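Local atomic coordinates of core protein VP4 (Bluetongue virus, PDB entry 2JHP), a protein that caps viral RNA as a multifunctional enzyme inside the bluetongue virus core and is one of the five proteins that form the inner capsid. Residues A[139-144]-A[212-217]; A[182-187]-A[381-386]; A[324-329]-A[335-340]. All blocks are in the same frame, centred on the assembly; numbering follows the deposited sequence.

Interaction 1: residues A[139-144]-A[212-217]; sequences TLNDAN and PGRFRR. With GUN (guanine), chain D.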
loop_
_atom_site.group_PDB
_atom_site.type_symbol
_atom_site.label_atom_id
_atom_site.label_comp_id
_atom_site.label_asym_id
_atom_site.label_seq_id
_atom_site.Cartn_x
_atom_site.Cartn_y
_atom_site.Cartn_z
ATOM N N THR A 139 -1.995 -5.557 -0.701
ATOM C CA THR A 139 -2.975 -5.409 -1.763
ATOM C C THR A 139 -3.866 -6.640 -1.868
ATOM O O THR A 139 -5.089 -6.510 -1.932
ATOM C CB THR A 139 -2.327 -5.082 -3.114
ATOM O OG1 THR A 139 -1.488 -3.937 -2.955
ATOM C CG2 THR A 139 -3.399 -4.749 -4.147
ATOM N N LEU A 140 -3.250 -7.820 -1.870
ATOM C CA LEU A 140 -3.984 -9.088 -1.870
ATOM C C LEU A 140 -5.015 -9.136 -0.742
ATOM O O LEU A 140 -6.175 -9.495 -0.959
ATOM C CB LEU A 140 -3.019 -10.279 -1.738
ATOM C CG LEU A 140 -2.083 -10.609 -2.897
ATOM C CD1 LEU A 140 -1.164 -11.724 -2.513
ATOM C CD2 LEU A 140 -2.887 -11.017 -4.134
ATOM N N ASN A 141 -4.581 -8.760 0.455
ATOM C CA ASN A 141 -5.433 -8.747 1.641
ATOM C C ASN A 141 -6.747 -7.982 1.523
ATOM O O ASN A 141 -7.736 -8.371 2.136
ATOM C CB ASN A 141 -4.653 -8.228 2.845
ATOM C CG ASN A 141 -3.760 -9.270 3.443
ATOM O OD1 ASN A 141 -3.803 -10.438 3.058
ATOM N ND2 ASN A 141 -2.931 -8.860 4.389
ATOM N N ASP A 142 -6.766 -6.902 0.750
ATOM C CA ASP A 142 -7.987 -6.111 0.624
ATOM C C ASP A 142 -8.657 -6.226 -0.752
ATOM O O ASP A 142 -9.572 -5.462 -1.065
ATOM C CB ASP A 142 -7.719 -4.647 0.997
ATOM C CG ASP A 142 -7.257 -4.476 2.440
ATOM O OD1 ASP A 142 -7.876 -5.065 3.340
ATOM O OD2 ASP A 142 -6.266 -3.749 2.682
ATOM N N ALA A 143 -8.213 -7.196 -1.552
ATOM C CA ALA A 143 -8.656 -7.340 -2.949
ATOM C C ALA A 143 -9.745 -8.377 -3.120
ATOM O O ALA A 143 -9.703 -9.431 -2.487
ATOM C CB ALA A 143 -7.478 -7.685 -3.857
ATOM N N ASN A 144 -10.712 -8.072 -3.982
ATOM C CA ASN A 144 -11.717 -9.034 -4.424
ATOM C C ASN A 144 -11.103 -9.832 -5.552
ATOM O O ASN A 144 -10.969 -9.332 -6.658
ATOM C CB ASN A 144 -12.962 -8.295 -4.908
ATOM C CG ASN A 144 -14.046 -9.235 -5.443
ATOM O OD1 ASN A 144 -13.850 -10.456 -5.572
ATOM N ND2 ASN A 144 -15.204 -8.657 -5.758
ATOM N N PRO A 212 -11.744 -14.837 9.570
ATOM C CA PRO A 212 -13.181 -15.038 9.310
ATOM C C PRO A 212 -13.549 -14.895 7.832
ATOM O O PRO A 212 -14.240 -15.755 7.286
ATOM C CB PRO A 212 -13.862 -13.927 10.131
ATOM C CG PRO A 212 -12.869 -13.543 11.186
ATOM C CD PRO A 212 -11.494 -13.891 10.674
ATOM N N GLY A 213 -13.060 -13.824 7.204
ATOM C CA GLY A 213 -13.413 -13.460 5.830
ATOM C C GLY A 213 -13.188 -14.559 4.807
ATOM O O GLY A 213 -14.150 -15.117 4.254
ATOM N N ARG A 214 -11.920 -14.887 4.561
ATOM C CA ARG A 214 -11.598 -15.897 3.564
ATOM C C ARG A 214 -12.050 -17.295 3.938
ATOM O O ARG A 214 -12.237 -18.137 3.053
ATOM C CB ARG A 214 -10.125 -15.883 3.153
ATOM C CG ARG A 214 -9.140 -15.623 4.236
ATOM C CD ARG A 214 -7.760 -15.447 3.617
ATOM N NE ARG A 214 -7.653 -14.262 2.764
ATOM C CZ ARG A 214 -6.585 -13.465 2.714
ATOM N NH1 ARG A 214 -5.521 -13.716 3.475
ATOM N NH2 ARG A 214 -6.577 -12.402 1.912
ATOM N N PHE A 215 -12.248 -17.541 5.233
ATOM C CA PHE A 215 -12.917 -18.771 5.644
ATOM C C PHE A 215 -14.350 -18.816 5.102
ATOM O O PHE A 215 -14.708 -19.743 4.368
ATOM C CB PHE A 215 -12.908 -18.966 7.158
ATOM C CG PHE A 215 -13.632 -20.206 7.595
ATOM C CD1 PHE A 215 -13.022 -21.458 7.485
ATOM C CD2 PHE A 215 -14.942 -20.134 8.085
ATOM C CE1 PHE A 215 -13.690 -22.622 7.875
ATOM C CE2 PHE A 215 -15.627 -21.289 8.487
ATOM C CZ PHE A 215 -14.999 -22.538 8.384
ATOM N N ARG A 216 -15.146 -17.802 5.444
ATOM C CA ARG A 216 -16.549 -17.729 5.016
ATOM C C ARG A 216 -16.762 -17.790 3.499
ATOM O O ARG A 216 -17.728 -18.401 3.043
ATOM C CB ARG A 216 -17.254 -16.506 5.605
ATOM C CG ARG A 216 -18.047 -16.826 6.862
ATOM C CD ARG A 216 -19.129 -15.779 7.159
ATOM N NE ARG A 216 -18.692 -14.616 7.947
ATOM C CZ ARG A 216 -17.639 -14.564 8.772
ATOM N NH1 ARG A 216 -16.852 -15.626 8.965
ATOM N NH2 ARG A 216 -17.374 -13.432 9.419
ATOM N N ARG A 217 -15.858 -17.180 2.729
ATOM C CA ARG A 217 -15.979 -17.155 1.268
ATOM C C ARG A 217 -15.608 -18.495 0.590
ATOM O O ARG A 217 -15.671 -18.622 -0.643
ATOM C CB ARG A 217 -15.145 -16.017 0.674
ATOM C CG ARG A 217 -15.490 -14.610 1.153
ATOM C CD ARG A 217 -14.791 -13.540 0.299
ATOM N NE ARG A 217 -13.410 -13.904 -0.058
ATOM C CZ ARG A 217 -12.325 -13.649 0.680
ATOM N NH1 ARG A 217 -12.425 -13.007 1.844
ATOM N NH2 ARG A 217 -11.126 -14.034 0.244
HETATM N N9 GUN D . 1.334 -11.766 5.493
HETATM C C8 GUN D . 0.582 -10.663 5.570
HETATM N N7 GUN D . -0.692 -10.974 5.325
HETATM C C5 GUN D . -0.757 -12.280 5.095
HETATM C C6 GUN D . -1.817 -13.131 4.793
HETATM O O6 GUN D . -2.965 -12.693 4.697
HETATM N N1 GUN D . -1.544 -14.497 4.608
HETATM C C2 GUN D . -0.205 -14.941 4.729
HETATM N N2 GUN D . 0.081 -16.217 4.552
HETATM N N3 GUN D . 0.796 -14.093 5.026
HETATM C C4 GUN D . 0.539 -12.786 5.206
#
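Asn141 and Arg214 meet at one edge of a bound guanine; no hydrogen bond joins the two segments directly, and the base bridges them. The CB of Asn141 points away from 212-217, but CG lies anti to the carbonyl carbon (chi1 -79°), which swings the amide round to the base. CG then sits 3.7 Å from guanine O6, and the two ends of the amide divide the work. ND2 gives a nearly straight hydrogen bond to guanine N7, 3.2 Å long with an N-H...N angle of 167°. OD1 lies beside O6 and 3.6 Å from Arg214 NH2, too long for a firm bond. From the other segment, Arg214 bends at chi3 and hands NH1 to guanine O6 in a more angled hydrogen bond of 3.0 Å. Asn141 OD1, guanine O6 and Leu140 O all lie at the edge of the guanidinium, near its plane, whereas the amide is turned 48° against it. Donors are thus presented to both N7 and O6, the two acceptors of guanine's Hoogsteen edge; adenine has an amino group in place of O6. Helix 137-141 follows strand 131-132 of one seven-stranded sheet, and helix 212-216 leads into strand 219-223 of another. Phe387 of helix 380-391 touches Leu140, Asn141 and Arg214, while Phe207 of helix 202-210 also packs on the arginine.

Interaction 2: residues A[182-187]-A[381-386]; sequences MLDYIV and FLKKRL. With GUN (guanine), chain D.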
loop_
_atom_site.group_PDB
_atom_site.type_symbol
_atom_site.label_atom_id
_atom_site.label_comp_id
_atom_site.label_asym_id
_atom_site.label_seq_id
_atom_site.Cartn_x
_atom_site.Cartn_y
_atom_site.Cartn_z
ATOM N N MET A 182 -0.210 -22.932 7.063
ATOM C CA MET A 182 -0.324 -23.583 5.757
ATOM C C MET A 182 -1.503 -22.985 4.982
ATOM O O MET A 182 -1.308 -22.428 3.903
ATOM C CB MET A 182 -0.458 -25.098 5.909
ATOM C CG MET A 182 -0.374 -25.863 4.644
ATOM S SD MET A 182 -1.439 -27.271 4.848
ATOM C CE MET A 182 -0.784 -28.356 3.624
ATOM N N LEU A 183 -2.697 -23.054 5.567
ATOM C CA LEU A 183 -3.880 -22.417 5.006
ATOM C C LEU A 183 -3.672 -20.923 4.765
ATOM O O LEU A 183 -4.148 -20.398 3.768
ATOM C CB LEU A 183 -5.109 -22.651 5.891
ATOM C CG LEU A 183 -5.537 -24.093 6.225
ATOM C CD1 LEU A 183 -6.548 -24.081 7.345
ATOM C CD2 LEU A 183 -6.080 -24.854 5.009
ATOM N N ASP A 184 -2.938 -20.255 5.651
ATOM C CA ASP A 184 -2.685 -18.818 5.520
ATOM C C ASP A 184 -2.121 -18.362 4.182
ATOM O O ASP A 184 -2.581 -17.354 3.639
ATOM C CB ASP A 184 -1.757 -18.322 6.618
ATOM C CG ASP A 184 -2.483 -17.989 7.877
ATOM O OD1 ASP A 184 -3.728 -17.930 7.850
ATOM O OD2 ASP A 184 -1.797 -17.791 8.903
ATOM N N TYR A 185 -1.110 -19.072 3.665
ATOM C CA TYR A 185 -0.527 -18.699 2.381
ATOM C C TYR A 185 -1.167 -19.361 1.151
ATOM O O TYR A 185 -1.019 -18.866 0.040
ATOM C CB TYR A 185 0.980 -18.898 2.400
ATOM C CG TYR A 185 1.431 -20.331 2.443
ATOM C CD1 TYR A 185 1.429 -21.121 1.296
ATOM C CD2 TYR A 185 1.900 -20.894 3.628
ATOM C CE1 TYR A 185 1.854 -22.440 1.339
ATOM C CE2 TYR A 185 2.330 -22.200 3.675
ATOM C CZ TYR A 185 2.308 -22.970 2.527
ATOM O OH TYR A 185 2.747 -24.274 2.566
ATOM N N ILE A 186 -1.851 -20.483 1.324
ATOM C CA ILE A 186 -2.435 -21.148 0.162
ATOM C C ILE A 186 -3.851 -20.655 -0.146
ATOM O O ILE A 186 -4.228 -20.587 -1.306
ATOM C CB ILE A 186 -2.378 -22.705 0.269
ATOM C CG1 ILE A 186 -2.525 -23.376 -1.108
ATOM C CG2 ILE A 186 -3.429 -23.228 1.253
ATOM C CD1 ILE A 186 -1.355 -23.181 -2.070
ATOM N N VAL A 187 -4.630 -20.317 0.881
ATOM C CA VAL A 187 -6.016 -19.867 0.678
ATOM C C VAL A 187 -6.052 -18.391 0.276
ATOM O O VAL A 187 -5.679 -17.520 1.061
ATOM C CB VAL A 187 -6.901 -20.088 1.935
ATOM C CG1 VAL A 187 -8.339 -19.579 1.699
ATOM C CG2 VAL A 187 -6.912 -21.557 2.358
ATOM N N PHE A 381 8.073 -13.970 7.679
ATOM C CA PHE A 381 8.413 -13.435 6.374
ATOM C C PHE A 381 8.428 -14.504 5.280
ATOM O O PHE A 381 8.188 -14.203 4.111
ATOM C CB PHE A 381 9.721 -12.654 6.452
ATOM C CG PHE A 381 9.654 -11.471 7.385
ATOM C CD1 PHE A 381 10.448 -11.417 8.529
ATOM C CD2 PHE A 381 8.781 -10.410 7.120
ATOM C CE1 PHE A 381 10.385 -10.322 9.394
ATOM C CE2 PHE A 381 8.707 -9.316 7.975
ATOM C CZ PHE A 381 9.514 -9.275 9.116
ATOM N N LEU A 382 8.696 -15.752 5.655
ATOM C CA LEU A 382 8.533 -16.849 4.705
ATOM C C LEU A 382 7.062 -16.931 4.295
ATOM O O LEU A 382 6.741 -16.932 3.107
ATOM C CB LEU A 382 9.034 -18.190 5.276
ATOM C CG LEU A 382 8.880 -19.424 4.368
ATOM C CD1 LEU A 382 9.564 -19.225 2.992
ATOM C CD2 LEU A 382 9.393 -20.680 5.029
ATOM N N LYS A 383 6.172 -16.967 5.284
ATOM C CA LYS A 383 4.746 -17.017 5.006
ATOM C C LYS A 383 4.333 -15.893 4.056
ATOM O O LYS A 383 3.700 -16.153 3.046
ATOM C CB LYS A 383 3.927 -16.971 6.291
ATOM C CG LYS A 383 2.515 -17.475 6.106
ATOM C CD LYS A 383 1.827 -17.743 7.420
ATOM C CE LYS A 383 1.407 -16.466 8.107
ATOM N NZ LYS A 383 0.738 -16.762 9.403
ATOM N N LYS A 384 4.719 -14.662 4.369
ATOM C CA LYS A 384 4.434 -13.517 3.504
ATOM C C LYS A 384 4.813 -13.789 2.055
ATOM O O LYS A 384 3.971 -13.700 1.158
ATOM C CB LYS A 384 5.149 -12.254 4.015
ATOM C CG LYS A 384 4.628 -10.938 3.432
ATOM C CD LYS A 384 5.116 -9.743 4.248
ATOM C CE LYS A 384 5.198 -8.455 3.425
ATOM N NZ LYS A 384 6.331 -8.479 2.443
ATOM N N ARG A 385 6.083 -14.140 1.857
ATOM C CA ARG A 385 6.681 -14.377 0.547
ATOM C C ARG A 385 6.060 -15.528 -0.250
ATOM O O ARG A 385 6.025 -15.481 -1.481
ATOM C CB ARG A 385 8.169 -14.651 0.700
ATOM C CG ARG A 385 9.017 -13.433 0.937
ATOM C CD ARG A 385 10.432 -13.766 0.535
ATOM N NE ARG A 385 11.441 -13.083 1.340
ATOM C CZ ARG A 385 12.723 -13.430 1.361
ATOM N NH1 ARG A 385 13.142 -14.455 0.620
ATOM N NH2 ARG A 385 13.581 -12.760 2.118
ATOM N N LEU A 386 5.611 -16.570 0.444
ATOM C CA LEU A 386 4.920 -17.669 -0.208
ATOM C C LEU A 386 3.578 -17.140 -0.737
ATOM O O LEU A 386 3.254 -17.280 -1.909
ATOM C CB LEU A 386 4.716 -18.844 0.767
ATOM C CG LEU A 386 5.900 -19.716 1.213
ATOM C CD1 LEU A 386 5.500 -20.654 2.348
ATOM C CD2 LEU A 386 6.462 -20.538 0.064
HETATM N N9 GUN D . 1.334 -11.766 5.493
HETATM C C8 GUN D . 0.582 -10.663 5.570
HETATM N N7 GUN D . -0.692 -10.974 5.325
HETATM C C5 GUN D . -0.757 -12.280 5.095
HETATM C C6 GUN D . -1.817 -13.131 4.793
HETATM O O6 GUN D . -2.965 -12.693 4.697
HETATM N N1 GUN D . -1.544 -14.497 4.608
HETATM C C2 GUN D . -0.205 -14.941 4.729
HETATM N N2 GUN D . 0.081 -16.217 4.552
HETATM N N3 GUN D . 0.796 -14.093 5.026
HETATM C C4 GUN D . 0.539 -12.786 5.206
#
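Lys383 NZ is gripped by two carboxylates: it donates to Asp184 OD2 at 2.8 Å, a hydrogen-bonded salt bridge, and forms a second salt bridge with Asp176. The acids come close to each other here, so the ammonium probably offsets their repulsion. Asp184 OD2 is met on its anti side, 22° out of the carboxylate plane. This is helix-to-helix packing beside a guanine pocket. Helix 178-186 packs on strands 302-308 and 335-341 of a sheet with the strand order of a Rossmann-like methyltransferase, and helix 380-391 leads into strand 393-394 of a second such sheet; the short segments run in roughly the same direction, 33° apart, with axes 8.9 Å from each other. Lys383 leaves its helix with CG anti to the backbone N and bends at chi3, carrying NZ across to Asp184 while its CG and CD pass close by guanine N2. The carbonyl of Asp184 faces the base and accepts from both guanine N2, at 3.0 Å, and guanine N1, at 3.2 Å. One main-chain oxygen thereby reads two donors found together on guanine. Next along the helix, the Tyr185 ring is sandwiched. The carbonyl oxygen of Met182 lies over the centre of one face, 3.5 Å above the plane, and on the opposite face Leu386 CD1 makes a CH-pi contact 3.8 Å from the centroid, 11° off the ring normal.

Interaction 3: residues A[324-329]-A[335-340]; sequences FPQPGA and ELRNFM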
loop_
_atom_site.group_PDB
_atom_site.type_symbol
_atom_site.label_atom_id
_atom_site.label_comp_id
_atom_site.label_asym_id
_atom_site.label_seq_id
_atom_site.Cartn_x
_atom_site.Cartn_y
_atom_site.Cartn_z
ATOM N N PHE A 324 8.606 -26.225 -1.095
ATOM C CA PHE A 324 9.128 -25.197 -0.206
ATOM C C PHE A 324 9.024 -25.480 1.277
ATOM O O PHE A 324 8.262 -26.348 1.699
ATOM C CB PHE A 324 8.573 -23.808 -0.536
ATOM C CG PHE A 324 7.165 -23.799 -1.035
ATOM C CD1 PHE A 324 6.146 -24.394 -0.307
ATOM C CD2 PHE A 324 6.858 -23.145 -2.225
ATOM C CE1 PHE A 324 4.830 -24.359 -0.767
ATOM C CE2 PHE A 324 5.549 -23.095 -2.703
ATOM C CZ PHE A 324 4.532 -23.700 -1.969
ATOM N N PRO A 325 9.819 -24.743 2.074
ATOM C CA PRO A 325 9.809 -24.899 3.524
ATOM C C PRO A 325 8.488 -24.430 4.125
ATOM O O PRO A 325 7.744 -23.681 3.489
ATOM C CB PRO A 325 10.962 -24.005 3.990
ATOM C CG PRO A 325 11.760 -23.696 2.757
ATOM C CD PRO A 325 10.779 -23.710 1.639
ATOM N N GLN A 326 8.209 -24.890 5.338
ATOM C CA GLN A 326 6.948 -24.609 6.015
ATOM C C GLN A 326 7.134 -23.617 7.152
ATOM O O GLN A 326 7.902 -23.875 8.078
ATOM C CB GLN A 326 6.332 -25.895 6.568
ATOM C CG GLN A 326 6.213 -27.011 5.547
ATOM C CD GLN A 326 5.314 -28.112 6.030
ATOM O OE1 GLN A 326 4.123 -27.897 6.262
ATOM N NE2 GLN A 326 5.871 -29.300 6.195
ATOM N N PRO A 327 6.434 -22.474 7.077
ATOM C CA PRO A 327 6.441 -21.503 8.168
ATOM C C PRO A 327 5.880 -22.134 9.438
ATOM O O PRO A 327 4.884 -22.855 9.373
ATOM C CB PRO A 327 5.503 -20.394 7.670
ATOM C CG PRO A 327 5.366 -20.602 6.227
ATOM C CD PRO A 327 5.588 -22.042 5.951
ATOM N N GLY A 328 6.529 -21.870 10.574
ATOM C CA GLY A 328 6.068 -22.347 11.880
ATOM C C GLY A 328 6.393 -23.800 12.190
ATOM O O GLY A 328 5.981 -24.324 13.230
ATOM N N ALA A 329 7.131 -24.449 11.294
ATOM C CA ALA A 329 7.525 -25.838 11.480
ATOM C C ALA A 329 8.791 -25.929 12.328
ATOM O O ALA A 329 9.607 -25.007 12.334
ATOM C CB ALA A 329 7.729 -26.520 10.130
ATOM N N GLU A 335 10.026 -32.069 6.574
ATOM C CA GLU A 335 8.818 -32.119 5.775
ATOM C C GLU A 335 8.655 -30.773 5.084
ATOM O O GLU A 335 8.843 -29.712 5.696
ATOM C CB GLU A 335 7.633 -32.401 6.689
ATOM C CG GLU A 335 6.312 -32.563 6.007
ATOM C CD GLU A 335 5.219 -32.889 7.001
ATOM O OE1 GLU A 335 5.218 -34.029 7.517
ATOM O OE2 GLU A 335 4.366 -32.009 7.272
ATOM N N LEU A 336 8.337 -30.825 3.800
ATOM C CA LEU A 336 8.086 -29.624 3.018
ATOM C C LEU A 336 6.655 -29.666 2.534
ATOM O O LEU A 336 5.897 -30.564 2.912
ATOM C CB LEU A 336 9.036 -29.552 1.821
ATOM C CG LEU A 336 10.535 -29.676 2.110
ATOM C CD1 LEU A 336 11.257 -29.888 0.814
ATOM C CD2 LEU A 336 11.103 -28.466 2.845
ATOM N N ARG A 337 6.288 -28.692 1.708
ATOM C CA ARG A 337 4.996 -28.701 1.031
ATOM C C ARG A 337 5.204 -28.686 -0.469
ATOM O O ARG A 337 6.105 -28.019 -0.984
ATOM C CB ARG A 337 4.124 -27.525 1.473
ATOM C CG ARG A 337 3.605 -27.630 2.897
ATOM C CD ARG A 337 2.670 -28.809 3.061
ATOM N NE ARG A 337 2.496 -29.163 4.465
ATOM C CZ ARG A 337 1.760 -30.181 4.905
ATOM N NH1 ARG A 337 1.088 -30.950 4.055
ATOM N NH2 ARG A 337 1.680 -30.424 6.205
ATOM N N ASN A 338 4.381 -29.457 -1.160
ATOM C CA ASN A 338 4.476 -29.585 -2.595
ATOM C C ASN A 338 3.373 -28.777 -3.219
ATOM O O ASN A 338 2.206 -29.152 -3.136
ATOM C CB ASN A 338 4.350 -31.053 -3.005
ATOM C CG ASN A 338 4.598 -31.278 -4.486
ATOM O OD1 ASN A 338 4.536 -32.406 -4.955
ATOM N ND2 ASN A 338 4.873 -30.213 -5.226
ATOM N N PHE A 339 3.746 -27.650 -3.814
ATOM C CA PHE A 339 2.792 -26.854 -4.558
ATOM C C PHE A 339 2.734 -27.320 -6.012
ATOM O O PHE A 339 3.771 -27.505 -6.666
ATOM C CB PHE A 339 3.107 -25.353 -4.473
ATOM C CG PHE A 339 2.245 -24.512 -5.372
ATOM C CD1 PHE A 339 0.896 -24.320 -5.088
ATOM C CD2 PHE A 339 2.771 -23.941 -6.523
ATOM C CE1 PHE A 339 0.096 -23.559 -5.927
ATOM C CE2 PHE A 339 1.978 -23.181 -7.366
ATOM C CZ PHE A 339 0.641 -22.988 -7.071
ATOM N N MET A 340 1.512 -27.507 -6.500
ATOM C CA MET A 340 1.282 -27.980 -7.849
ATOM C C MET A 340 0.382 -26.975 -8.552
ATOM O O MET A 340 -0.761 -26.764 -8.135
ATOM C CB MET A 340 0.608 -29.361 -7.833
ATOM C CG MET A 340 1.384 -30.494 -7.133
ATOM S SD MET A 340 0.482 -32.067 -7.005
ATOM C CE MET A 340 0.263 -32.474 -8.727
#
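The amide of Gln326 stands almost perpendicular to the guanidinium of Arg337, their planes 88° apart, yet lies within 24° of the Glu335 carboxylate plane. Gln326 OE1 meets the guanidinium at its edge and in its plane, accepting from Arg337 NE over 2.7 Å; relative to the amide, that donor sits above the carbonyl plane. Glu335 OE2, by contrast, lies well out of the guanidinium plane, so its salt bridge with Arg337 NH2 is a matter of charge alone. These groups belong to a beta hairpin, the antiparallel pair of strands 322-324 and 335-341 at one end of a seven-stranded methyltransferase-type sheet. Phe324 and Arg337 form its hydrogen-bonded pair here: Phe324 N to Arg337 O and Arg337 N to Phe324 O are both 3.1 Å. Beyond Phe324 the chain leaves the sheet, passing through a type II turn from Gln326 to Ala329, with Gly328 at positive phi.

Gln326 ties this departing loop back to the strand. Its NE2 uses both hydrogens, one pointing almost straight at Glu335 O at 3.0 Å, though it comes from above the Glu335 carbonyl plane, and the other going to Glu335 OE2 at 3.3 Å, each acceptor lying in the amide plane. Arg337 has its chain bent at chi2 (-64°), which brings NE alongside Gln326 OE1. The buried charges have further partners, Lys306 for Glu335 OE1 and Asp265 for Arg337 NH2; a bound S-adenosyl-L-homocysteine lies about 7 Å from the arginine side chain. On the same sheet face as Arg337, the Phe324 ring packs against Tyr185 and Leu386 of the covering helices, and it approaches Phe339 obliquely, with Phe324 CZ 3.3 Å from Phe339 CB.

How the interactions relate
From the N terminus, interaction 1 opens at 139-144, and interaction 2 opens at 182-187 before 212-217 has closed the first loop, so the two cross. Interaction 3 is a short closure, 324-329 to 335-340, nested inside the long loop that ends when 381-386 returns to complete interaction 2. Interactions 1 and 2 hold the same guanine and touch where Arg214 CD packs on Val187 O, 3.9 Å away. Interaction 3 adjoins interaction 2, their centres 10 Å apart: Phe324 CD2 reaches Leu386 CD2 at 3.5 Å, and Arg337 CG lies near Tyr185 OH. Together they link the base pocket, the two helices beside it and the sheet's edge hairpin.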